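Local coordinates for protein glyoxalase-related enzyme, AraC type (Clostridium phytofermentans, PDB 3BT3) that is of unknown function but belongs to the glyoxalase-related VOC superfamily and probably acts as a sensing or binding module in transcription regulation, at residues T35-W38 against F39-L43. Numbering follows the deposited sequence.
Sequences TVKW and FEEIL
W38 sets the edge of its indole against the face of the F39 ring within helix 32-41 of this VOC-superfamily fold, which is built of βαβββ modules. This is a T-shaped aromatic pair: the planes stand at 89° and the six-membered ring of W38 lies 5.3 Å, centroid to centroid, from the F39 ring. CG of W38, anti to the backbone N (chi1 -177°), carries the indole outward from the helix, where its CE3/CZ3 edge meets F39 and its face meets I42. There I42 CG1 rests over the five-membered ring of W38 in a CH-pi contact, 3.8 Å from the centroid, while L43 CD1 approaches W38 CZ3 obliquely at 4.0 Å. Branched aliphatic groups suit this role, fitting against a broad ring that also meets W113 edge-to-face. F39 packs on V63 of strand 58-64, while W38 and L43 touch I131 of strand 126-132, so the helix lies between the two sheets; the F39 ring also meets that of W45. T35 CG2 lies beside the F39 ring, and its hydroxyl is hydrogen-bonded to D135 and T29. On the outer side, K37 and E41 run alongside each other, which suits long charged chains facing solvent; their charged ends do not meet. Successive i to i+4 bonds hold the turns, and the I42 N-H reaches W38 O at 2.8 Å, nearly straight at 164°.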
ATOM      1  N   THR A  35     -17.165  -1.690   5.044  1.00 25.51           N
ATOM      2  CA  THR A  35     -15.891  -2.162   4.506  1.00 24.91           C
ATOM      3  C   THR A  35     -15.187  -3.055   5.517  1.00 25.21           C
ATOM      4  O   THR A  35     -14.678  -4.118   5.176  1.00 25.92           O
ATOM      5  CB  THR A  35     -14.976  -0.986   4.162  1.00 24.98           C
ATOM      6  OG1 THR A  35     -15.566  -0.239   3.094  1.00 24.89           O
ATOM      7  CG2 THR A  35     -13.588  -1.472   3.743  1.00 21.90           C
ATOM      8  N   VAL A  36     -15.184  -2.618   6.768  1.00 25.35           N
ATOM      9  CA  VAL A  36     -14.561  -3.378   7.843  1.00 25.79           C
ATOM     10  C   VAL A  36     -15.280  -4.711   8.083  1.00 26.95           C
ATOM     11  O   VAL A  36     -14.637  -5.721   8.373  1.00 26.80           O
ATOM     12  CB  VAL A  36     -14.556  -2.551   9.149  1.00 25.00           C
ATOM     13  CG1 VAL A  36     -14.303  -3.441  10.343  1.00 24.91           C
ATOM     14  CG2 VAL A  36     -13.496  -1.479   9.070  1.00 20.93           C
ATOM     15  N   LYS A  37     -16.606  -4.713   7.969  1.00 27.63           N
ATOM     16  CA  LYS A  37     -17.377  -5.933   8.186  1.00 28.37           C
ATOM     17  C   LYS A  37     -17.064  -6.925   7.080  1.00 27.50           C
ATOM     18  O   LYS A  37     -17.017  -8.135   7.304  1.00 27.58           O
ATOM     19  CB  LYS A  37     -18.877  -5.630   8.214  1.00 29.83           C
ATOM     20  CG  LYS A  37     -19.372  -5.175   9.572  1.00 37.54           C
ATOM     21  CD  LYS A  37     -20.811  -4.670   9.516  1.00 41.64           C
ATOM     22  CE  LYS A  37     -21.399  -4.448  10.920  1.00 44.08           C
ATOM     23  NZ  LYS A  37     -20.621  -3.468  11.749  1.00 47.19           N
ATOM     24  N   TRP A  38     -16.823  -6.399   5.888  1.00 26.51           N
ATOM     25  CA  TRP A  38     -16.510  -7.242   4.754  1.00 26.49           C
ATOM     26  C   TRP A  38     -15.148  -7.907   4.981  1.00 27.64           C
ATOM     27  O   TRP A  38     -15.014  -9.131   4.849  1.00 26.31           O
ATOM     28  CB  TRP A  38     -16.493  -6.414   3.472  1.00 25.98           C
ATOM     29  CG  TRP A  38     -16.248  -7.235   2.263  1.00 26.64           C
ATOM     30  CD1 TRP A  38     -17.172  -7.947   1.550  1.00 26.48           C
ATOM     31  CD2 TRP A  38     -14.985  -7.490   1.653  1.00 25.62           C
ATOM     32  NE1 TRP A  38     -16.560  -8.635   0.532  1.00 28.57           N
ATOM     33  CE2 TRP A  38     -15.214  -8.373   0.572  1.00 28.88           C
ATOM     34  CE3 TRP A  38     -13.678  -7.059   1.911  1.00 27.17           C
ATOM     35  CZ2 TRP A  38     -14.177  -8.842  -0.247  1.00 26.05           C
ATOM     36  CZ3 TRP A  38     -12.647  -7.523   1.094  1.00 27.45           C
ATOM     37  CH2 TRP A  38     -12.907  -8.406   0.028  1.00 25.20           C
ATOM     38  N   PHE A  39     -14.147  -7.105   5.338  1.00 24.81           N
ATOM     39  CA  PHE A  39     -12.825  -7.649   5.579  1.00 25.58           C
ATOM     40  C   PHE A  39     -12.877  -8.709   6.667  1.00 28.49           C
ATOM     41  O   PHE A  39     -12.089  -9.653   6.662  1.00 29.43           O
ATOM     42  CB  PHE A  39     -11.845  -6.547   5.994  1.00 22.65           C
ATOM     43  CG  PHE A  39     -11.117  -5.919   4.846  1.00 18.38           C
ATOM     44  CD1 PHE A  39     -11.639  -4.810   4.191  1.00 14.90           C
ATOM     45  CD2 PHE A  39      -9.905  -6.443   4.414  1.00 15.51           C
ATOM     46  CE1 PHE A  39     -10.969  -4.239   3.128  1.00 14.53           C
ATOM     47  CE2 PHE A  39      -9.223  -5.878   3.348  1.00 14.08           C
ATOM     48  CZ  PHE A  39      -9.750  -4.778   2.706  1.00 15.21           C
ATOM     49  N   GLU A  40     -13.803  -8.546   7.608  1.00 31.89           N
ATOM     50  CA  GLU A  40     -13.947  -9.497   8.708  1.00 33.74           C
ATOM     51  C   GLU A  40     -14.698 -10.764   8.290  1.00 34.01           C
ATOM     52  O   GLU A  40     -14.219 -11.883   8.496  1.00 35.23           O
ATOM     53  CB  GLU A  40     -14.673  -8.844   9.902  1.00 33.82           C
ATOM     54  CG  GLU A  40     -13.809  -7.905  10.753  1.00 36.63           C
ATOM     55  CD  GLU A  40     -14.606  -7.133  11.823  1.00 40.77           C
ATOM     56  OE1 GLU A  40     -13.979  -6.468  12.689  1.00 40.60           O
ATOM     57  OE2 GLU A  40     -15.856  -7.177  11.799  1.00 40.13           O
ATOM     58  N   GLU A  41     -15.866 -10.585   7.688  1.00 34.09           N
ATOM     59  CA  GLU A  41     -16.691 -11.717   7.291  1.00 36.28           C
ATOM     60  C   GLU A  41     -16.210 -12.542   6.115  1.00 35.49           C
ATOM     61  O   GLU A  41     -16.416 -13.749   6.089  1.00 34.99           O
ATOM     62  CB  GLU A  41     -18.116 -11.246   7.008  1.00 37.99           C
ATOM     63  CG  GLU A  41     -18.826 -10.669   8.214  1.00 45.06           C
ATOM     64  CD  GLU A  41     -20.175 -10.073   7.855  1.00 49.40           C
ATOM     65  OE1 GLU A  41     -20.966 -10.777   7.187  1.00 50.25           O
ATOM     66  OE2 GLU A  41     -20.439  -8.908   8.235  1.00 52.48           O
ATOM     67  N   ILE A  42     -15.572 -11.905   5.142  1.00 34.87           N
ATOM     68  CA  ILE A  42     -15.125 -12.628   3.969  1.00 32.31           C
ATOM     69  C   ILE A  42     -13.667 -13.060   3.977  1.00 33.91           C
ATOM     70  O   ILE A  42     -13.360 -14.205   3.637  1.00 35.56           O
ATOM     71  CB  ILE A  42     -15.382 -11.815   2.697  1.00 33.14           C
ATOM     72  CG1 ILE A  42     -16.845 -11.352   2.658  1.00 34.96           C
ATOM     73  CG2 ILE A  42     -15.030 -12.640   1.478  1.00 33.35           C
ATOM     74  CD1 ILE A  42     -17.861 -12.435   2.981  1.00 36.12           C
ATOM     75  N   LEU A  43     -12.763 -12.167   4.356  1.00 32.13           N
ATOM     76  CA  LEU A  43     -11.353 -12.519   4.364  1.00 28.87           C
ATOM     77  C   LEU A  43     -10.851 -12.997   5.719  1.00 29.18           C
ATOM     78  O   LEU A  43      -9.724 -13.480   5.829  1.00 27.86           O
ATOM     79  CB  LEU A  43     -10.506 -11.335   3.901  1.00 28.87           C
ATOM     80  CG  LEU A  43     -10.653 -10.906   2.440  1.00 29.41           C
ATOM     81  CD1 LEU A  43      -9.568  -9.880   2.117  1.00 25.99           C
ATOM     82  CD2 LEU A  43     -10.534 -12.122   1.514  1.00 26.41           C
TER